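Local coordinates for protein xyloglucan-specific endo-beta-1,4-glucanase BoGH9A (Bacteroides ovatus, PDB 6DHT) that cleaves the beta-1,4-glucan backbone of xyloglucan from within, releasing xyloglucan oligosaccharides, as a family 9 glycoside hydrolase of the bacterial outer membrane, at residues F248-D253 with S501-I506; F115-T120 with G130-M135. One frame throughout, in Å; residues are numbered along the deposited sequence.

Contact 1: residues F248-D253 with S501-I506; sequences FVKPVD and SASDDI. With MG (magnesium ion), chain X.
Phe248 meets Ala502 with the rim of its ring: Phe248 CD2 lies 3.6 Å from Ala502 CB, and the methyl sits in the plane of the ring, at its edge. The same ring stacks edge-to-face with His497, predicted to belong to the active site. At Val249 the backbone does the work. Its carbonyl oxygen is hydrogen-bonded to the hydroxyl of Tyr172, while Ser503 CB packs 3.4 Å from Val249 C. Ser503 OG is held by Arg499 O, one turn back on helix 499-503.

Lys250 extends across the contact. Its CG stands beside its backbone nitrogen (chi1 -62°), and Lys250 CG lies 3.2 Å from Ser503 O; the chain runs on extended until the bend at chi4 (-85°). There Lys250 NZ forms a salt bridge with Asp505 OD2 at 2.8 Å, the two side chains crossing at about a right angle and the ammonium standing above the carboxylate plane. Lys250 NZ also gives a weak hydrogen bond to Ser503 O, 3.3 Å away. An alanine here would probably leave Asp505 without its charged mate and Ser503 O without the weak bond from NZ.

Between these two lysine acceptors lies Asp504, whose OD1 binds magnesium at 2.1 Å together with Ser501 O, Ile506 O and three waters. Asp504 OD1 also takes the N-H of Ile506, closing an Asx turn. Metal and turn both hold the backbone of 501-506, so the loop presenting Ser503 O and Asp505 is probably kept in shape by the magnesium; Lys250 adds its polar bonds to the packing of Phe248 and Ser503.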
ATOM      1  N   PHE A 248       6.923  14.306  18.803  1.00 16.24           N
ATOM      2  CA  PHE A 248       7.047  12.856  18.919  1.00 15.77           C
ATOM      3  C   PHE A 248       6.621  12.405  20.320  1.00 17.70           C
ATOM      4  O   PHE A 248       7.444  12.009  21.156  1.00 23.45           O
ATOM      5  CB  PHE A 248       8.429  12.383  18.467  1.00 14.93           C
ATOM      6  CG  PHE A 248       8.534  12.263  16.966  1.00 18.44           C
ATOM      7  CD1 PHE A 248       8.246  13.353  16.159  1.00 17.47           C
ATOM      8  CD2 PHE A 248       8.782  11.044  16.361  1.00 21.41           C
ATOM      9  CE1 PHE A 248       8.276  13.250  14.783  1.00 20.88           C
ATOM     10  CE2 PHE A 248       8.808  10.932  14.970  1.00 20.03           C
ATOM     11  CZ  PHE A 248       8.556  12.041  14.186  1.00 21.00           C
ATOM     12  N   VAL A 249       5.309  12.466  20.535  1.00 18.63           N
ATOM     13  CA  VAL A 249       4.702  12.153  21.816  1.00 19.61           C
ATOM     14  C   VAL A 249       3.640  11.077  21.638  1.00 18.85           C
ATOM     15  O   VAL A 249       3.174  10.844  20.521  1.00 18.83           O
ATOM     16  CB  VAL A 249       4.045  13.394  22.431  1.00 23.81           C
ATOM     17  CG1 VAL A 249       5.087  14.509  22.596  1.00 22.03           C
ATOM     18  CG2 VAL A 249       2.908  13.906  21.601  1.00 24.91           C
ATOM     19  N   LYS A 250       3.258  10.434  22.733  1.00 18.64           N
ATOM     20  CA  LYS A 250       2.234   9.405  22.688  1.00 18.08           C
ATOM     21  C   LYS A 250       0.872  10.014  22.370  1.00 21.20           C
ATOM     22  O   LYS A 250       0.607  11.168  22.691  1.00 19.03           O
ATOM     23  CB  LYS A 250       2.141   8.686  24.031  1.00 18.55           C
ATOM     24  CG  LYS A 250       3.356   7.941  24.482  1.00 23.32           C
ATOM     25  CD  LYS A 250       3.189   7.560  25.968  1.00 32.10           C
ATOM     26  CE  LYS A 250       4.481   7.082  26.609  1.00 39.66           C
ATOM     27  NZ  LYS A 250       4.699   5.640  26.369  1.00 44.33           N
ATOM     28  N   PRO A 251      -0.024   9.241  21.747  1.00 18.71           N
ATOM     29  CA  PRO A 251      -1.345   9.824  21.479  1.00 18.70           C
ATOM     30  C   PRO A 251      -2.066  10.418  22.706  1.00 22.45           C
ATOM     31  O   PRO A 251      -2.681  11.481  22.604  1.00 22.09           O
ATOM     32  CB  PRO A 251      -2.127   8.638  20.906  1.00 20.38           C
ATOM     33  CG  PRO A 251      -1.099   7.822  20.231  1.00 18.64           C
ATOM     34  CD  PRO A 251       0.141   7.936  21.089  1.00 21.35           C
ATOM     35  N   VAL A 252      -1.967   9.766  23.860  1.00 21.88           N
ATOM     36  CA  VAL A 252      -2.644  10.269  25.052  1.00 23.74           C
ATOM     37  C   VAL A 252      -2.092  11.606  25.539  1.00 24.23           C
ATOM     38  O   VAL A 252      -2.760  12.309  26.298  1.00 31.78           O
ATOM     39  CB  VAL A 252      -2.618   9.243  26.196  1.00 26.62           C
ATOM     40  CG1 VAL A 252      -3.453   8.028  25.824  1.00 30.23           C
ATOM     41  CG2 VAL A 252      -1.213   8.854  26.540  1.00 25.86           C
ATOM     42  N   ASP A 253      -0.887  11.964  25.099  1.00 24.21           N
ATOM     43  CA  ASP A 253      -0.273  13.242  25.475  1.00 23.26           C
ATOM     44  C   ASP A 253      -0.497  14.370  24.450  1.00 29.16           C
ATOM     45  O   ASP A 253      -0.007  15.498  24.625  1.00 25.53           O
ATOM     46  CB  ASP A 253       1.213  13.014  25.743  1.00 26.37           C
ATOM     47  CG  ASP A 253       1.442  12.020  26.877  1.00 30.23           C
ATOM     48  OD1 ASP A 253       0.626  12.008  27.821  1.00 35.67           O
ATOM     49  OD2 ASP A 253       2.403  11.238  26.822  1.00 32.04           O
ATOM     50  N   SER A 501       5.785   4.328  17.118  1.00 14.25           N
ATOM     51  CA  SER A 501       6.947   3.533  17.515  1.00 15.22           C
ATOM     52  C   SER A 501       7.964   4.366  18.304  1.00 17.79           C
ATOM     53  O   SER A 501       8.704   3.835  19.149  1.00 18.44           O
ATOM     54  CB  SER A 501       7.650   2.908  16.312  1.00 15.85           C
ATOM     55  OG  SER A 501       6.810   1.939  15.682  1.00 15.15           O
ATOM     56  N   ALA A 502       8.037   5.658  17.995  1.00 16.27           N
ATOM     57  CA  ALA A 502       9.093   6.499  18.564  1.00 17.64           C
ATOM     58  C   ALA A 502       8.731   6.942  19.967  1.00 21.00           C
ATOM     59  O   ALA A 502       9.631   7.238  20.767  1.00 21.71           O
ATOM     60  CB  ALA A 502       9.369   7.711  17.662  1.00 16.71           C
ATOM     61  N   SER A 503       7.446   7.015  20.286  1.00 18.55           N
ATOM     62  CA  SER A 503       7.016   7.546  21.578  1.00 20.21           C
ATOM     63  C   SER A 503       6.585   6.491  22.568  1.00 25.21           C
ATOM     64  O   SER A 503       6.265   6.814  23.712  1.00 27.18           O
ATOM     65  CB  SER A 503       5.892   8.553  21.404  1.00 20.90           C
ATOM     66  OG  SER A 503       4.729   7.925  20.894  1.00 19.47           O
ATOM     67  N   ASP A 504       6.543   5.235  22.152  1.00 21.28           N
ATOM     68  CA  ASP A 504       6.236   4.189  23.104  1.00 25.22           C
ATOM     69  C   ASP A 504       7.532   3.945  23.836  1.00 28.56           C
ATOM     70  O   ASP A 504       8.527   4.610  23.572  1.00 29.26           O
ATOM     71  CB  ASP A 504       5.637   2.932  22.449  1.00 23.10           C
ATOM     72  CG  ASP A 504       6.571   2.237  21.466  1.00 19.94           C
ATOM     73  OD1 ASP A 504       7.804   2.420  21.498  1.00 19.50           O
ATOM     74  OD2 ASP A 504       6.047   1.446  20.650  1.00 20.20           O
ATOM     75  N   ASP A 505       7.530   3.012  24.758  1.00 32.63           N
ATOM     76  CA  ASP A 505       8.739   2.773  25.514  1.00 31.68           C
ATOM     77  C   ASP A 505       9.219   1.379  25.173  1.00 27.36           C
ATOM     78  O   ASP A 505       9.709   0.654  26.017  1.00 26.18           O
ATOM     79  CB  ASP A 505       8.459   2.985  27.001  1.00 36.52           C
ATOM     80  CG  ASP A 505       7.978   4.411  27.299  1.00 42.65           C
ATOM     81  OD1 ASP A 505       8.696   5.378  26.939  1.00 36.81           O
ATOM     82  OD2 ASP A 505       6.873   4.567  27.865  1.00 45.54           O
ATOM     83  N   ILE A 506       9.080   1.035  23.891  1.00 24.66           N
ATOM     84  CA  ILE A 506       9.447  -0.274  23.372  1.00 22.07           C
ATOM     85  C   ILE A 506      10.527  -0.099  22.313  1.00 18.80           C
ATOM     86  O   ILE A 506      10.374   0.705  21.391  1.00 19.98           O
ATOM     87  CB  ILE A 506       8.218  -0.985  22.783  1.00 21.91           C
ATOM     88  CG1 ILE A 506       7.167  -1.159  23.881  1.00 26.57           C
ATOM     89  CG2 ILE A 506       8.605  -2.330  22.191  1.00 22.01           C
ATOM     90  CD1 ILE A 506       5.794  -1.328  23.377  1.00 30.71           C
TER
HETATM   91 MG    MG X 623       9.478   2.267  20.270  1.00 17.70          MG
HETATM   92  O   HOH W   1       8.263   0.857  19.202  1.00 17.25           O
HETATM   93  O   HOH W   2      10.384   3.616  21.543  1.00 20.44           O
HETATM   94  O   HOH W   3      10.928   2.064  18.920  1.00 22.02           O

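Contact 2: residues F115-T120 with G130-M135; sequences FYYQRT and GQWHRM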
ATOM      1  N   PHE A 115      -2.389  -1.894  10.098  1.00 11.01           N
ATOM      2  CA  PHE A 115      -3.528  -0.998  10.134  1.00 12.77           C
ATOM      3  C   PHE A 115      -4.213  -1.024  11.506  1.00 14.67           C
ATOM      4  O   PHE A 115      -4.662   0.020  12.010  1.00 13.48           O
ATOM      5  CB  PHE A 115      -4.521  -1.347   9.026  1.00 12.50           C
ATOM      6  CG  PHE A 115      -4.015  -1.000   7.653  1.00 10.76           C
ATOM      7  CD1 PHE A 115      -3.205  -1.876   6.944  1.00 12.05           C
ATOM      8  CD2 PHE A 115      -4.340   0.231   7.077  1.00 12.43           C
ATOM      9  CE1 PHE A 115      -2.703  -1.514   5.690  1.00 11.85           C
ATOM     10  CE2 PHE A 115      -3.852   0.574   5.830  1.00 12.60           C
ATOM     11  CZ  PHE A 115      -3.023  -0.296   5.150  1.00 11.39           C
ATOM     12  N   TYR A 116      -4.283  -2.210  12.110  1.00 12.99           N
ATOM     13  CA  TYR A 116      -4.809  -2.345  13.460  1.00 13.63           C
ATOM     14  C   TYR A 116      -4.022  -1.465  14.447  1.00 14.93           C
ATOM     15  O   TYR A 116      -4.605  -0.733  15.241  1.00 15.53           O
ATOM     16  CB  TYR A 116      -4.846  -3.818  13.894  1.00 15.82           C
ATOM     17  CG  TYR A 116      -5.004  -3.970  15.394  1.00 15.96           C
ATOM     18  CD1 TYR A 116      -6.248  -3.859  16.005  1.00 18.13           C
ATOM     19  CD2 TYR A 116      -3.901  -4.215  16.195  1.00 16.79           C
ATOM     20  CE1 TYR A 116      -6.375  -3.976  17.380  1.00 16.83           C
ATOM     21  CE2 TYR A 116      -4.027  -4.342  17.565  1.00 19.82           C
ATOM     22  CZ  TYR A 116      -5.271  -4.230  18.148  1.00 19.57           C
ATOM     23  OH  TYR A 116      -5.418  -4.347  19.518  1.00 24.49           O
ATOM     24  N   TYR A 117      -2.689  -1.491  14.354  1.00 14.30           N
ATOM     25  CA  TYR A 117      -1.875  -0.657  15.216  1.00 13.68           C
ATOM     26  C   TYR A 117      -2.121   0.846  14.978  1.00 13.85           C
ATOM     27  O   TYR A 117      -1.954   1.663  15.891  1.00 14.49           O
ATOM     28  CB  TYR A 117      -0.399  -0.989  15.041  1.00 14.22           C
ATOM     29  CG  TYR A 117      -0.018  -2.331  15.610  1.00 15.24           C
ATOM     30  CD1 TYR A 117       0.071  -2.521  16.989  1.00 15.99           C
ATOM     31  CD2 TYR A 117       0.292  -3.401  14.781  1.00 15.14           C
ATOM     32  CE1 TYR A 117       0.452  -3.729  17.516  1.00 15.90           C
ATOM     33  CE2 TYR A 117       0.648  -4.615  15.305  1.00 14.54           C
ATOM     34  CZ  TYR A 117       0.731  -4.768  16.682  1.00 15.93           C
ATOM     35  OH  TYR A 117       1.115  -6.000  17.180  1.00 17.93           O
ATOM     36  N   GLN A 118      -2.515   1.224  13.768  1.00 13.67           N
ATOM     37  CA  GLN A 118      -2.805   2.620  13.457  1.00 12.64           C
ATOM     38  C   GLN A 118      -4.191   3.110  13.926  1.00 13.46           C
ATOM     39  O   GLN A 118      -4.561   4.280  13.712  1.00 13.98           O
ATOM     40  CB  GLN A 118      -2.697   2.876  11.955  1.00 12.60           C
ATOM     41  CG  GLN A 118      -1.315   2.689  11.333  1.00 12.32           C
ATOM     42  CD  GLN A 118      -0.322   3.753  11.744  1.00 13.34           C
ATOM     43  OE1 GLN A 118       0.518   3.525  12.615  1.00 14.54           O
ATOM     44  NE2 GLN A 118      -0.375   4.901  11.082  1.00 13.01           N
ATOM     45  N   ARG A 119      -4.991   2.227  14.517  1.00 14.86           N
ATOM     46  CA  ARG A 119      -6.368   2.595  14.834  1.00 14.22           C
ATOM     47  C   ARG A 119      -6.430   3.619  15.943  1.00 16.23           C
ATOM     48  O   ARG A 119      -5.703   3.527  16.926  1.00 17.36           O
ATOM     49  CB  ARG A 119      -7.156   1.385  15.321  1.00 13.28           C
ATOM     50  CG  ARG A 119      -7.545   0.388  14.224  1.00 14.13           C
ATOM     51  CD  ARG A 119      -8.486  -0.633  14.791  1.00 16.39           C
ATOM     52  NE  ARG A 119      -8.691  -1.766  13.886  1.00 15.25           N
ATOM     53  CZ  ARG A 119      -9.457  -2.808  14.184  1.00 18.27           C
ATOM     54  NH1 ARG A 119     -10.101  -2.825  15.347  1.00 17.62           N
ATOM     55  NH2 ARG A 119      -9.590  -3.818  13.324  1.00 17.42           N
ATOM     56  N   THR A 120      -7.349   4.563  15.764  1.00 16.47           N
ATOM     57  CA  THR A 120      -7.665   5.591  16.761  1.00 15.34           C
ATOM     58  C   THR A 120      -8.926   5.204  17.520  1.00 18.82           C
ATOM     59  O   THR A 120      -9.669   4.318  17.110  1.00 19.75           O
ATOM     60  CB  THR A 120      -7.936   6.940  16.090  1.00 17.19           C
ATOM     61  OG1 THR A 120      -9.173   6.916  15.362  1.00 16.41           O
ATOM     62  CG2 THR A 120      -6.766   7.318  15.182  1.00 15.69           C
ATOM     63  N   GLY A 130       0.279  -7.729  21.251  1.00 19.83           N
ATOM     64  CA  GLY A 130       1.579  -8.158  21.753  1.00 21.66           C
ATOM     65  C   GLY A 130       2.206  -7.063  22.606  1.00 21.09           C
ATOM     66  O   GLY A 130       1.505  -6.333  23.315  1.00 23.08           O
ATOM     67  N   GLN A 131       3.524  -6.916  22.534  1.00 20.90           N
ATOM     68  CA  GLN A 131       4.185  -5.951  23.409  1.00 23.20           C
ATOM     69  C   GLN A 131       3.851  -4.496  23.067  1.00 21.91           C
ATOM     70  O   GLN A 131       4.066  -3.608  23.887  1.00 24.48           O
ATOM     71  CB  GLN A 131       5.702  -6.148  23.414  1.00 27.62           C
ATOM     72  CG  GLN A 131       6.383  -5.875  22.102  1.00 24.69           C
ATOM     73  CD  GLN A 131       7.893  -6.070  22.194  1.00 26.77           C
ATOM     74  OE1 GLN A 131       8.505  -5.779  23.215  1.00 29.45           O
ATOM     75  NE2 GLN A 131       8.488  -6.586  21.135  1.00 28.54           N
ATOM     76  N   TRP A 132       3.311  -4.251  21.870  1.00 19.76           N
ATOM     77  CA  TRP A 132       2.982  -2.878  21.458  1.00 18.44           C
ATOM     78  C   TRP A 132       1.539  -2.528  21.778  1.00 20.82           C
ATOM     79  O   TRP A 132       0.788  -2.076  20.911  1.00 24.44           O
ATOM     80  CB  TRP A 132       3.249  -2.674  19.959  1.00 19.39           C
ATOM     81  CG  TRP A 132       4.661  -3.050  19.551  1.00 18.77           C
ATOM     82  CD1 TRP A 132       5.766  -2.257  19.591  1.00 18.25           C
ATOM     83  CD2 TRP A 132       5.095  -4.320  19.073  1.00 17.44           C
ATOM     84  NE1 TRP A 132       6.860  -2.954  19.163  1.00 18.30           N
ATOM     85  CE2 TRP A 132       6.471  -4.228  18.834  1.00 18.62           C
ATOM     86  CE3 TRP A 132       4.448  -5.532  18.821  1.00 19.58           C
ATOM     87  CZ2 TRP A 132       7.210  -5.299  18.363  1.00 18.84           C
ATOM     88  CZ3 TRP A 132       5.174  -6.585  18.353  1.00 17.81           C
ATOM     89  CH2 TRP A 132       6.536  -6.470  18.116  1.00 18.29           C
ATOM     90  N   HIS A 133       1.151  -2.752  23.030  1.00 21.44           N
ATOM     91  CA  HIS A 133      -0.182  -2.400  23.493  1.00 22.07           C
ATOM     92  C   HIS A 133      -0.187  -0.980  24.009  1.00 21.64           C
ATOM     93  O   HIS A 133       0.845  -0.488  24.478  1.00 23.11           O
ATOM     94  CB  HIS A 133      -0.667  -3.377  24.577  1.00 23.35           C
ATOM     95  CG  HIS A 133       0.271  -3.522  25.733  1.00 22.57           C
ATOM     96  ND1 HIS A 133       0.233  -2.689  26.831  1.00 31.22           N
ATOM     97  CD2 HIS A 133       1.273  -4.405  25.966  1.00 25.95           C
ATOM     98  CE1 HIS A 133       1.171  -3.051  27.689  1.00 29.57           C
ATOM     99  NE2 HIS A 133       1.815  -4.090  27.190  1.00 31.44           N
ATOM    100  N   ARG A 134      -1.336  -0.323  23.902  1.00 20.36           N
ATOM    101  CA  ARG A 134      -1.498   1.026  24.427  1.00 23.34           C
ATOM    102  C   ARG A 134      -2.944   1.356  24.713  1.00 23.77           C
ATOM    103  O   ARG A 134      -3.861   0.652  24.302  1.00 23.80           O
ATOM    104  CB  ARG A 134      -0.903   2.058  23.468  1.00 24.34           C
ATOM    105  CG  ARG A 134      -1.628   2.202  22.143  1.00 27.01           C
ATOM    106  CD  ARG A 134      -0.913   3.166  21.180  1.00 22.66           C
ATOM    107  NE  ARG A 134      -1.837   3.559  20.123  1.00 21.78           N
ATOM    108  CZ  ARG A 134      -1.961   2.962  18.938  1.00 17.85           C
ATOM    109  NH1 ARG A 134      -1.165   1.970  18.598  1.00 18.19           N
ATOM    110  NH2 ARG A 134      -2.868   3.408  18.075  1.00 17.96           N
ATOM    111  N   MET A 135      -3.135   2.451  25.432  1.00 30.46           N
ATOM    112  CA  MET A 135      -4.465   2.926  25.761  1.00 33.43           C
ATOM    113  C   MET A 135      -5.075   3.565  24.530  1.00 27.47           C
ATOM    114  O   MET A 135      -4.369   3.877  23.572  1.00 26.76           O
ATOM    115  CB  MET A 135      -4.383   3.969  26.879  1.00 37.17           C
ATOM    116  CG  MET A 135      -3.666   3.470  28.126  1.00 45.59           C
ATOM    117  SD  MET A 135      -4.615   2.227  29.023  1.00 61.63           S
ATOM    118  CE  MET A 135      -5.638   3.314  30.016  1.00 53.71           C
TER
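The guanidinium of Arg134 meets the backbone carbonyl of Tyr117. From CB, the arginine starts with CG between its own backbone nitrogen and carbonyl carbon (chi1 67°), then runs extended through CD to NE. These first atoms make no close approach to 115-120 and serve as the arm that carries the guanidinium across. Arg134 CZ comes to 3.3 Å from Tyr117 O, and both terminal nitrogens close on that oxygen end-on. Arg134 NH1 bonds to Tyr117 O at 2.8 Å, in the carbonyl plane and on a lone pair. Arg134 NH2 bonds to Tyr117 O at 2.9 Å from a position tilted out of that plane. The oxygen lies nearly in the plane of the guanidinium. Arg134 NH2 also has Arg119 O 3.1 Å away, but the angle is too poor for a hydrogen bond.

The side chain of Tyr117 leads back toward Trp132. Tyr117 CE1 packs 3.9 Å from Trp132 CB, with Trp132 O near the ring plane at the edge. Tyr117 OH lies 3.7 Å from Trp132 CE3. That hydroxyl is hydrogen-bonded to Ala129 O, while Trp132 NE1 is bound to Asp508 O. Trp132 itself is the centre of an inverse gamma turn.

The contact joins the C-terminal end of helix 105-117 to the loop that follows helix 126-129. Tyr117 O belongs to the last residue of the helix, where carbonyls lack the next turn's N-H groups, and Arg134 supplies two donors to it. A positive charge here is also likely to interact favourably with the negative end of the helix dipole.

Overall arrangement
Contacts 1 and 2 follow one another along the chain but sit side by side in the catalytic domain, their centres about 11 Å apart. They touch where Asp504 and Ile506 meet Trp132: Ile506 CG2 packs 3.6 Å from Trp132 NE1, and Trp132 CD1 lies 3.9 Å from Asp504 OD2, putting the indole against the magnesium loop. The side chain of Trp132 is about 6 Å from the magnesium ion itself. Each contact also reaches toward the predicted catalytic residues. The side chain of Phe248 is about 7 Å from that of the proton donor Glu548; from contact 2, the side chain of Gln118 is about 7 Å from that of the nucleophile Asp171.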